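Local coordinates for protein Isomerase/lactonizing enzyme (Agrobacterium fabrum str. C58, PDB 2NQL) that belongs to the mandelate racemase/muconate lactonizing enzyme family of the enolase superfamily and binds a sodium ion in its barrel domain, at residues A[270-275]-A[300-305]. Numbering follows the deposited sequence.
Sequences THWDMR and RIGALA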
loop_
_atom_site.group_PDB
_atom_site.type_symbol
_atom_site.label_atom_id
_atom_site.label_comp_id
_atom_site.label_asym_id
_atom_site.label_seq_id
_atom_site.Cartn_x
_atom_site.Cartn_y
_atom_site.Cartn_z
ATOM N N THR A 270 -2.390 -7.548 -5.980
ATOM C CA THR A 270 -2.942 -7.622 -7.345
ATOM C C THR A 270 -1.958 -8.352 -8.262
ATOM O O THR A 270 -0.811 -8.604 -7.893
ATOM C CB THR A 270 -3.163 -6.211 -7.953
ATOM O OG1 THR A 270 -1.882 -5.641 -8.207
ATOM C CG2 THR A 270 -4.014 -5.288 -7.004
ATOM N N HIS A 271 -2.404 -8.663 -9.477
ATOM C CA HIS A 271 -1.535 -9.272 -10.466
ATOM C C HIS A 271 -0.313 -8.399 -10.779
ATOM O O HIS A 271 0.730 -8.920 -11.188
ATOM C CB HIS A 271 -2.328 -9.560 -11.743
ATOM C CG HIS A 271 -2.774 -8.319 -12.450
ATOM N ND1 HIS A 271 -2.051 -7.754 -13.480
ATOM C CD2 HIS A 271 -3.846 -7.513 -12.250
ATOM C CE1 HIS A 271 -2.674 -6.666 -13.900
ATOM N NE2 HIS A 271 -3.765 -6.500 -13.173
ATOM N N TRP A 272 -0.424 -7.080 -10.564
ATOM C CA TRP A 272 0.739 -6.201 -10.750
ATOM C C TRP A 272 1.909 -6.581 -9.834
ATOM O O TRP A 272 3.091 -6.567 -10.227
ATOM C CB TRP A 272 0.339 -4.738 -10.511
ATOM C CG TRP A 272 -0.641 -4.182 -11.496
ATOM C CD1 TRP A 272 -1.925 -3.811 -11.248
ATOM C CD2 TRP A 272 -0.403 -3.909 -12.885
ATOM N NE1 TRP A 272 -2.511 -3.312 -12.389
ATOM C CE2 TRP A 272 -1.599 -3.359 -13.410
ATOM C CE3 TRP A 272 0.711 -4.061 -13.734
ATOM C CZ2 TRP A 272 -1.728 -2.983 -14.749
ATOM C CZ3 TRP A 272 0.585 -3.671 -15.065
ATOM C CH2 TRP A 272 -0.626 -3.140 -15.554
ATOM N N ASP A 273 1.577 -6.914 -8.596
ATOM C CA ASP A 273 2.577 -7.417 -7.666
ATOM C C ASP A 273 3.207 -8.697 -8.157
ATOM O O ASP A 273 4.408 -8.885 -7.999
ATOM C CB ASP A 273 1.946 -7.636 -6.287
ATOM C CG ASP A 273 1.364 -6.358 -5.739
ATOM O OD1 ASP A 273 2.015 -5.318 -5.942
ATOM O OD2 ASP A 273 0.283 -6.369 -5.126
ATOM N N MET A 274 2.387 -9.579 -8.717
ATOM C CA MET A 274 2.893 -10.835 -9.264
ATOM C C MET A 274 3.840 -10.589 -10.441
ATOM O O MET A 274 4.939 -11.170 -10.484
ATOM C CB MET A 274 1.742 -11.728 -9.698
ATOM C CG MET A 274 2.205 -13.061 -10.245
ATOM S SD MET A 274 0.828 -14.187 -10.352
ATOM C CE MET A 274 1.598 -15.554 -11.227
ATOM N N ARG A 275 3.416 -9.727 -11.367
ATOM C CA ARG A 275 4.230 -9.343 -12.541
ATOM C C ARG A 275 5.629 -8.871 -12.201
ATOM O O ARG A 275 6.590 -9.271 -12.849
ATOM C CB ARG A 275 3.524 -8.283 -13.385
ATOM C CG ARG A 275 2.233 -8.728 -14.003
ATOM C CD ARG A 275 1.602 -7.699 -14.930
ATOM N NE ARG A 275 0.254 -8.124 -15.316
ATOM C CZ ARG A 275 -0.034 -9.018 -16.263
ATOM N NH1 ARG A 275 0.931 -9.597 -16.974
ATOM N NH2 ARG A 275 -1.302 -9.332 -16.506
ATOM N N ARG A 300 -7.502 -12.979 -11.627
ATOM C CA ARG A 300 -6.427 -12.457 -12.502
ATOM C C ARG A 300 -5.035 -12.992 -12.166
ATOM O O ARG A 300 -4.255 -13.279 -13.068
ATOM C CB ARG A 300 -6.429 -10.923 -12.518
ATOM C CG ARG A 300 -7.741 -10.349 -13.008
ATOM C CD ARG A 300 -7.830 -8.830 -12.794
ATOM N NE ARG A 300 -9.032 -8.296 -13.439
ATOM C CZ ARG A 300 -9.487 -7.050 -13.310
ATOM N NH1 ARG A 300 -8.857 -6.191 -12.512
ATOM N NH2 ARG A 300 -10.600 -6.677 -13.951
ATOM N N ILE A 301 -4.721 -13.145 -10.876
ATOM C CA ILE A 301 -3.486 -13.805 -10.460
ATOM C C ILE A 301 -3.450 -15.281 -10.944
ATOM O O ILE A 301 -2.412 -15.775 -11.435
ATOM C CB ILE A 301 -3.264 -13.670 -8.931
ATOM C CG1 ILE A 301 -2.804 -12.238 -8.595
ATOM C CG2 ILE A 301 -2.281 -14.696 -8.420
ATOM C CD1 ILE A 301 -3.019 -11.840 -7.134
ATOM N N GLY A 302 -4.577 -15.964 -10.793
ATOM C CA GLY A 302 -4.731 -17.340 -11.279
ATOM C C GLY A 302 -4.501 -17.465 -12.787
ATOM O O GLY A 302 -3.785 -18.367 -13.230
ATOM N N ALA A 303 -5.093 -16.556 -13.559
ATOM C CA ALA A 303 -4.911 -16.501 -15.025
ATOM C C ALA A 303 -3.465 -16.223 -15.446
ATOM O O ALA A 303 -2.945 -16.828 -16.393
ATOM C CB ALA A 303 -5.848 -15.458 -15.628
ATOM N N LEU A 304 -2.801 -15.318 -14.733
ATOM C CA LEU A 304 -1.383 -15.058 -14.957
ATOM C C LEU A 304 -0.490 -16.255 -14.618
ATOM O O LEU A 304 0.495 -16.523 -15.322
ATOM C CB LEU A 304 -0.925 -13.798 -14.202
ATOM C CG LEU A 304 0.511 -13.345 -14.487
ATOM C CD1 LEU A 304 0.702 -13.045 -16.001
ATOM C CD2 LEU A 304 0.861 -12.118 -13.621
ATOM N N ALA A 305 -0.855 -16.994 -13.566
ATOM C CA ALA A 305 -0.154 -18.229 -13.232
ATOM C C ALA A 305 -0.279 -19.269 -14.353
ATOM O O ALA A 305 0.714 -19.935 -14.690
ATOM C CB ALA A 305 -0.666 -18.803 -11.914
#
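Met274 and Leu304 interlock: Met274, fully extended, slides between Ile301 and Leu304, with SD 3.7 Å from Ile301 CG2 and CG 3.8 Å from Leu304 CD2. Its tip ends on the Ala305 backbone, CE lying 3.7 Å from Ala305 N, where a small methyl side chain leaves room. An unbranched, flexible thioether suits so narrow a slot. In return, branched, apolar Ile301 fits against the first turn of helix 271-278, its CG1 3.7 Å from His271 N. Leu304, equally apolar, fills the next hollow, between His271, Met274 and Arg275, whose flat guanidinium can cover CD2 while Arg275 NE donates to His271 ND1 (3.0 Å). Thr270 and Asp273 form a capping box that starts the helix. Arg300 flanks His271 with its aliphatic part, and its guanidinium makes a salt bridge with Asp103. The segment axes approach to 9.5 Å, their directions differing by 31°, as expected for neighbouring outer helices following successive parallel strands, 262-264 and 285-286, in the TIM-barrel-like domain of the enolase superfamily.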